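Local structure of VompD (Bartonella quintana, 4LGO) at the interface of chains A and B. The protein is a trimeric autotransporter adhesin of the bacterial outer membrane that probably mediates attachment to host surfaces, represented here by one domain from its N-terminal part. Residues are numbered along the deposited sequence; one frame, centred on the assembly and turned at random. Chains: chain A/B, VompD.

Contact 1: the interface of chains A and B. Residues chain A 120-122; chain B 110-111, 113, 123-124.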
loop_
_atom_site.group_PDB
_atom_site.type_symbol
_atom_site.label_atom_id
_atom_site.label_comp_id
_atom_site.label_asym_id
_atom_site.label_seq_id
_atom_site.Cartn_x
_atom_site.Cartn_y
_atom_site.Cartn_z
ATOM N N ASN A 120 -25.469 15.623 9.186
ATOM C CA ASN A 120 -24.555 15.364 8.071
ATOM C C ASN A 120 -24.320 13.872 7.792
ATOM O O ASN A 120 -23.336 13.509 7.174
ATOM C CB ASN A 120 -23.219 16.056 8.305
ATOM C CG ASN A 120 -22.494 15.537 9.541
ATOM O OD1 ASN A 120 -23.096 14.865 10.393
ATOM N ND2 ASN A 120 -21.219 15.865 9.656
ATOM N N ASP A 121 -25.246 13.015 8.222
ATOM C CA ASP A 121 -25.228 11.602 7.822
ATOM C C ASP A 121 -25.990 11.382 6.511
ATOM O O ASP A 121 -27.001 12.043 6.246
ATOM C CB ASP A 121 -25.865 10.692 8.895
ATOM C CG ASP A 121 -25.061 10.585 10.182
ATOM O OD1 ASP A 121 -23.878 10.971 10.245
ATOM O OD2 ASP A 121 -25.642 10.087 11.184
ATOM N N ALA A 122 -25.521 10.466 5.672
ATOM C CA ALA A 122 -26.257 10.083 4.485
ATOM C C ALA A 122 -27.589 9.467 4.886
ATOM O O ALA A 122 -27.705 8.899 5.971
ATOM C CB ALA A 122 -25.468 9.068 3.672
ATOM N N ILE B 110 -22.936 6.539 6.999
ATOM C CA ILE B 110 -21.983 7.373 6.289
ATOM C C ILE B 110 -22.107 8.753 6.896
ATOM O O ILE B 110 -23.186 9.346 6.877
ATOM C CB ILE B 110 -22.216 7.454 4.765
ATOM C CG1 ILE B 110 -22.174 6.037 4.155
ATOM C CG2 ILE B 110 -21.190 8.417 4.166
ATOM C CD1 ILE B 110 -22.423 5.987 2.666
ATOM N N THR B 111 -21.010 9.276 7.434
ATOM C CA THR B 111 -21.062 10.569 8.091
ATOM C C THR B 111 -20.233 11.616 7.368
ATOM O O THR B 111 -19.537 11.319 6.415
ATOM C CB THR B 111 -20.582 10.493 9.523
ATOM O OG1 THR B 111 -21.050 11.711 10.199
ATOM C CG2 THR B 111 -19.076 10.281 9.517
ATOM N N VAL B 113 -21.145 14.152 5.491
ATOM C CA VAL B 113 -21.657 14.400 4.152
ATOM C C VAL B 113 -22.170 15.831 3.983
ATOM O O VAL B 113 -23.154 16.240 4.599
ATOM C CB VAL B 113 -22.811 13.414 3.841
ATOM C CG1 VAL B 113 -23.340 13.630 2.411
ATOM C CG2 VAL B 113 -22.368 11.984 4.054
ATOM N N VAL B 123 -27.700 12.882 -0.688
ATOM C CA VAL B 123 -28.327 13.796 0.239
ATOM C C VAL B 123 -28.127 13.318 1.671
ATOM O O VAL B 123 -27.976 12.115 1.959
ATOM C CB VAL B 123 -29.824 14.008 -0.014
ATOM C CG1 VAL B 123 -30.068 14.615 -1.386
ATOM C CG2 VAL B 123 -30.580 12.717 0.148
ATOM N N ASN B 124 -28.151 14.285 2.575
ATOM C CA ASN B 124 -28.004 14.002 3.986
ATOM C C ASN B 124 -29.309 14.224 4.755
ATOM O O ASN B 124 -30.327 14.670 4.191
ATOM C CB ASN B 124 -26.835 14.784 4.575
ATOM C CG ASN B 124 -27.022 16.306 4.515
ATOM O OD1 ASN B 124 -28.141 16.836 4.586
ATOM N ND2 ASN B 124 -25.914 17.011 4.371
HETATM O O HOH W 1 -25.874 6.987 7.124
#
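A:Asn120 and A:Ala122 pair their main chain with strand 110-113 of chain B through backbone hydrogen bonds. The amide of B:Val113 donates to the carbonyl O of A:Asn120 (N to O 2.8 Å). Two residues on, the direction reverses: A:Ala122 N gives its hydrogen to B:Ile110 O at 2.9 Å. A water extends the ladder by linking the carbonyl of A:Ala122 to the amide N of B:Ile110.

A side-chain bond accompanies these. The hydroxyl OG1 of B:Thr111 donates to the carboxylate oxygen OD1 of A:Asp121 (2.9 Å), meeting it nearly along its C-O axis. The threonine hydroxyl stands opposite its own backbone N (chi1 -163°), which turns it toward chain A, and the amide side chain of A:Asn120 runs alongside it, pointing the same way.

Apolar contact is slight: the methyl CB of A:Ala122 rests against CB of B:Ile110 at 3.8 Å. On the other flank B:Asn124 pairs with A:Ala122 in an antiparallel beta bridge. Its ND2 reaches back within chain B to the carbonyl O of B:Val113 (2.9 Å), with the acceptor close to the amide plane, tying the two chain B segments that flank the A segment.

The segment of chain A is thus held between strand 110-113 and residues 123-124 of chain B, just ahead of helix 125-134, where strands give way to helix; the helix probably belongs to the coiled stalk.

Contact 2: the interface of chains A and B. Residues chain A 20-22; chain B 20, 32, 36-38.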
loop_
_atom_site.group_PDB
_atom_site.type_symbol
_atom_site.label_atom_id
_atom_site.label_comp_id
_atom_site.label_asym_id
_atom_site.label_seq_id
_atom_site.Cartn_x
_atom_site.Cartn_y
_atom_site.Cartn_z
ATOM N N TRP A 20 37.210 -9.534 -4.768
ATOM C CA TRP A 20 36.053 -9.789 -5.592
ATOM C C TRP A 20 35.425 -8.443 -5.929
ATOM O O TRP A 20 35.900 -7.415 -5.440
ATOM C CB TRP A 20 35.087 -10.757 -4.878
ATOM C CG TRP A 20 34.605 -10.284 -3.540
ATOM C CD1 TRP A 20 35.282 -10.309 -2.353
ATOM C CD2 TRP A 20 33.330 -9.714 -3.260
ATOM N NE1 TRP A 20 34.508 -9.787 -1.348
ATOM C CE2 TRP A 20 33.303 -9.404 -1.880
ATOM C CE3 TRP A 20 32.202 -9.436 -4.041
ATOM C CZ2 TRP A 20 32.180 -8.834 -1.265
ATOM C CZ3 TRP A 20 31.110 -8.862 -3.436
ATOM C CH2 TRP A 20 31.105 -8.568 -2.058
ATOM N N LYS A 21 34.411 -8.446 -6.790
ATOM C CA LYS A 21 33.750 -7.198 -7.212
ATOM C C LYS A 21 32.242 -7.276 -7.022
ATOM O O LYS A 21 31.619 -8.321 -7.237
ATOM C CB LYS A 21 34.017 -6.920 -8.690
ATOM C CG LYS A 21 35.465 -6.668 -9.025
ATOM C CD LYS A 21 35.784 -7.128 -10.440
ATOM C CE LYS A 21 35.914 -8.633 -10.499
ATOM N NZ LYS A 21 36.647 -9.055 -11.724
ATOM N N LEU A 22 31.661 -6.144 -6.658
ATOM C CA LEU A 22 30.219 -6.030 -6.464
ATOM C C LEU A 22 29.636 -5.031 -7.464
ATOM O O LEU A 22 30.017 -3.850 -7.486
ATOM C CB LEU A 22 29.914 -5.632 -5.029
ATOM C CG LEU A 22 28.438 -5.428 -4.656
ATOM C CD1 LEU A 22 27.629 -6.712 -4.813
ATOM C CD2 LEU A 22 28.398 -4.961 -3.204
ATOM N N TRP B 20 34.684 -17.240 -0.542
ATOM C CA TRP B 20 33.595 -17.240 0.432
ATOM C C TRP B 20 32.338 -17.647 -0.310
ATOM O O TRP B 20 32.362 -17.750 -1.533
ATOM C CB TRP B 20 33.457 -15.883 1.126
ATOM C CG TRP B 20 33.206 -14.709 0.210
ATOM C CD1 TRP B 20 34.124 -14.033 -0.551
ATOM C CD2 TRP B 20 31.961 -14.062 0.003
ATOM N NE1 TRP B 20 33.511 -13.002 -1.227
ATOM C CE2 TRP B 20 32.177 -13.006 -0.910
ATOM C CE3 TRP B 20 30.669 -14.267 0.502
ATOM C CZ2 TRP B 20 31.140 -12.169 -1.331
ATOM C CZ3 TRP B 20 29.647 -13.456 0.072
ATOM C CH2 TRP B 20 29.880 -12.417 -0.836
ATOM N N VAL B 32 32.243 -17.462 -4.298
ATOM C CA VAL B 32 32.799 -16.168 -4.684
ATOM C C VAL B 32 34.325 -16.241 -4.573
ATOM O O VAL B 32 34.911 -16.063 -3.501
ATOM C CB VAL B 32 32.199 -15.012 -3.849
ATOM C CG1 VAL B 32 32.750 -13.675 -4.309
ATOM C CG2 VAL B 32 30.686 -15.019 -3.969
ATOM N N SER B 36 36.007 -12.922 -8.890
ATOM C CA SER B 36 34.589 -13.106 -9.189
ATOM C C SER B 36 33.836 -11.789 -9.052
ATOM O O SER B 36 34.221 -10.936 -8.245
ATOM C CB SER B 36 33.927 -14.119 -8.242
ATOM O OG SER B 36 34.454 -15.408 -8.427
ATOM N N THR B 37 32.740 -11.691 -9.808
ATOM C CA THR B 37 31.796 -10.594 -9.733
ATOM C C THR B 37 30.463 -11.086 -9.183
ATOM O O THR B 37 29.896 -12.086 -9.666
ATOM C CB THR B 37 31.568 -9.972 -11.115
ATOM O OG1 THR B 37 32.809 -9.425 -11.597
ATOM C CG2 THR B 37 30.504 -8.878 -11.061
ATOM N N VAL B 38 29.994 -10.403 -8.146
ATOM C CA VAL B 38 28.642 -10.586 -7.629
ATOM C C VAL B 38 27.797 -9.410 -8.128
ATOM O O VAL B 38 28.215 -8.243 -7.997
ATOM C CB VAL B 38 28.664 -10.615 -6.085
ATOM C CG1 VAL B 38 27.253 -10.635 -5.524
ATOM C CG2 VAL B 38 29.460 -11.816 -5.593
#
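A:Trp20 and B:Trp20 meet in this trimeric autotransporter adhesin domain as an edge-to-face pair, the same residue from two chains. The indole planes stand 61° apart. B:Trp20 presents the edge running from the pyrrole NE1 through CE2 to the benzo CZ2 to a face of A:Trp20, with CZ2 lying 3.4 Å above that ring plane and offset toward the rim. At the other end of this edge, NE1 of B:Trp20 rests 3.4 Å from NE1 of A:Trp20, a contact between the rings.

Around this pair, valines of chain B pack on A:Trp20. CG1 of B:Val32 touches its CB at 3.8 Å, while CG2 of B:Val38 reaches CE3 on the benzo ring at 3.9 Å. B:Val32 serves both indoles, since its CB also sits over a face of B:Trp20. In each tryptophan CG lies between the backbone N and the carbonyl carbon (chi1 58° in both), a setting that brings the two rings together across the chain boundary.

Main-chain pairing fixes these side chains further out. Strand 20-24 of chain A runs parallel to strand 37-42 of chain B, and A:Lys21 bonds through both its N and its O: the N donates to B:Ser36 O (2.9 Å) and the O accepts from B:Val38 N (2.8 Å). Beyond the pairing, the bent lysine chain brings CE to 3.4 Å from the hydroxyl OG1 of B:Thr37. At the next step along the strand, CD1 of A:Leu22 packs on CG1 of B:Val38 at 4.0 Å.

Contact 3: the interface of chains A and B. Residues chain A 54, 69, 73, 75; chain B 69-71, 73.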
loop_
_atom_site.group_PDB
_atom_site.type_symbol
_atom_site.label_atom_id
_atom_site.label_comp_id
_atom_site.label_asym_id
_atom_site.label_seq_id
_atom_site.Cartn_x
_atom_site.Cartn_y
_atom_site.Cartn_z
ATOM N N ASN A 54 12.372 2.251 4.663
ATOM C CA ASN A 54 11.399 1.357 4.098
ATOM C C ASN A 54 11.879 -0.077 4.010
ATOM O O ASN A 54 11.080 -0.978 4.239
ATOM C CB ASN A 54 10.989 1.796 2.686
ATOM C CG ASN A 54 10.025 2.948 2.671
ATOM O OD1 ASN A 54 9.249 3.136 3.589
ATOM N ND2 ASN A 54 10.089 3.760 1.609
ATOM N N LEU A 69 10.371 -5.519 4.935
ATOM C CA LEU A 69 9.821 -4.167 4.933
ATOM C C LEU A 69 9.685 -3.675 6.353
ATOM O O LEU A 69 9.433 -4.445 7.274
ATOM C CB LEU A 69 8.427 -4.112 4.308
ATOM C CG LEU A 69 8.375 -4.397 2.810
ATOM C CD1 LEU A 69 6.918 -4.451 2.313
ATOM C CD2 LEU A 69 9.194 -3.393 2.003
ATOM N N ILE A 73 5.553 1.610 5.682
ATOM C CA ILE A 73 6.231 2.008 4.460
ATOM C C ILE A 73 5.657 3.316 3.927
ATOM O O ILE A 73 4.458 3.582 4.058
ATOM C CB ILE A 73 6.231 0.908 3.365
ATOM C CG1 ILE A 73 4.805 0.479 2.937
ATOM C CG2 ILE A 73 7.063 -0.290 3.831
ATOM C CD1 ILE A 73 4.781 -0.389 1.691
ATOM N N VAL A 75 5.564 5.685 0.567
ATOM C CA VAL A 75 5.702 5.679 -0.886
ATOM C C VAL A 75 4.871 6.827 -1.453
ATOM O O VAL A 75 4.192 7.550 -0.715
ATOM C CB VAL A 75 5.235 4.314 -1.502
ATOM C CG1 VAL A 75 6.072 3.150 -0.942
ATOM C CG2 VAL A 75 3.752 4.080 -1.275
ATOM N N LEU B 69 12.605 1.471 -1.346
ATOM C CA LEU B 69 11.498 1.216 -2.259
ATOM C C LEU B 69 11.435 2.284 -3.341
ATOM O O LEU B 69 11.716 3.446 -3.119
ATOM C CB LEU B 69 10.165 1.238 -1.505
ATOM C CG LEU B 69 9.830 0.098 -0.602
ATOM C CD1 LEU B 69 8.505 0.354 0.135
ATOM C CD2 LEU B 69 9.836 -1.223 -1.376
ATOM N N ASN B 70 11.019 1.888 -4.525
ATOM C CA ASN B 70 10.551 2.835 -5.538
ATOM C C ASN B 70 9.434 3.700 -4.954
ATOM O O ASN B 70 8.664 3.231 -4.131
ATOM C CB ASN B 70 10.040 2.016 -6.736
ATOM C CG ASN B 70 9.924 2.815 -8.041
ATOM O OD1 ASN B 70 9.393 3.928 -8.107
ATOM N ND2 ASN B 70 10.336 2.173 -9.123
ATOM N N ASP B 71 9.388 4.967 -5.366
ATOM C CA ASP B 71 8.267 5.850 -5.066
ATOM C C ASP B 71 6.929 5.238 -5.549
ATOM O O ASP B 71 5.897 5.472 -4.921
ATOM C CB ASP B 71 8.459 7.218 -5.734
ATOM C CG ASP B 71 9.544 8.070 -5.050
ATOM O OD1 ASP B 71 9.779 7.891 -3.862
ATOM O OD2 ASP B 71 10.203 8.838 -5.772
ATOM N N ILE B 73 5.232 1.602 -6.247
ATOM C CA ILE B 73 5.335 0.144 -6.124
ATOM C C ILE B 73 4.149 -0.552 -6.763
ATOM O O ILE B 73 3.016 -0.053 -6.715
ATOM C CB ILE B 73 5.573 -0.352 -4.665
ATOM C CG1 ILE B 73 4.408 -0.003 -3.736
ATOM C CG2 ILE B 73 6.915 0.142 -4.157
ATOM C CD1 ILE B 73 4.468 -0.636 -2.328
#
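A:Ile73 and B:Leu69 meet from extended backbone, the first in strand 72-74 and the second at the end of strand 65-69, while A:Asn54, which also touches B:Leu69, has helix-like torsions in a loop. B:Leu69 hides the largest area of the residues here, 45 Å² against chain A. One of its methyls, CD1, packs against CB of A:Asn54 at 3.8 Å, CG1 of A:Val75 at 3.9 Å and CB of A:Ile73 at 4.0 Å. The leucine crosses the asparagine and isoleucine side chains at about a right angle but meets the valine at a slant. The other methyl, CD2, faces its counterpart in A:Leu69, CD2 to CD2 4.1 Å. Having CG opposite the carbonyl carbon (chi1 -73°) and an extended chi2 (176°) lets the fork straddle these partners, one prong to each group.

The two copies of Ile73 touch through their delta methyls, A:Ile73 CD1 lying 4.0 Å from B:Ile73 CD1. Both send CG1 between backbone N and carbonyl carbon (chi1 59° in chain A), then extend it to bring the methyls together.

At the margin, A:Val75 leans on the turn after the leucine: its CB lies 3.7 Å from the carbonyl O of B:Asp71, a van der Waals contact.

With like residues meeting like, the patch appears to form part of the apolar centre of the trimer, helping to hold the chains together where strand 64-69 passes into strand 72-74.

The three contacts are spread along one elongated trimer. Centres of the C-alpha atoms lie about 63 Å apart for contacts 1 and 2, 35 Å for contacts 1 and 3, and 28 Å for contacts 2 and 3, so contact 3 falls between the other two. They share no residues: contact 2 uses strands 20-24, 30-32 and 37-42, contact 3 the region of strands 64-69 and 72-74, and contact 1 strand 110-113 with the approach to helix 125-134. Chains A and B are therefore joined over much of the domain's length, as expected of an obligately trimeric adhesin: backbone pairing is seen at contacts 1 and 2, and side-chain packing at contacts 2 and 3.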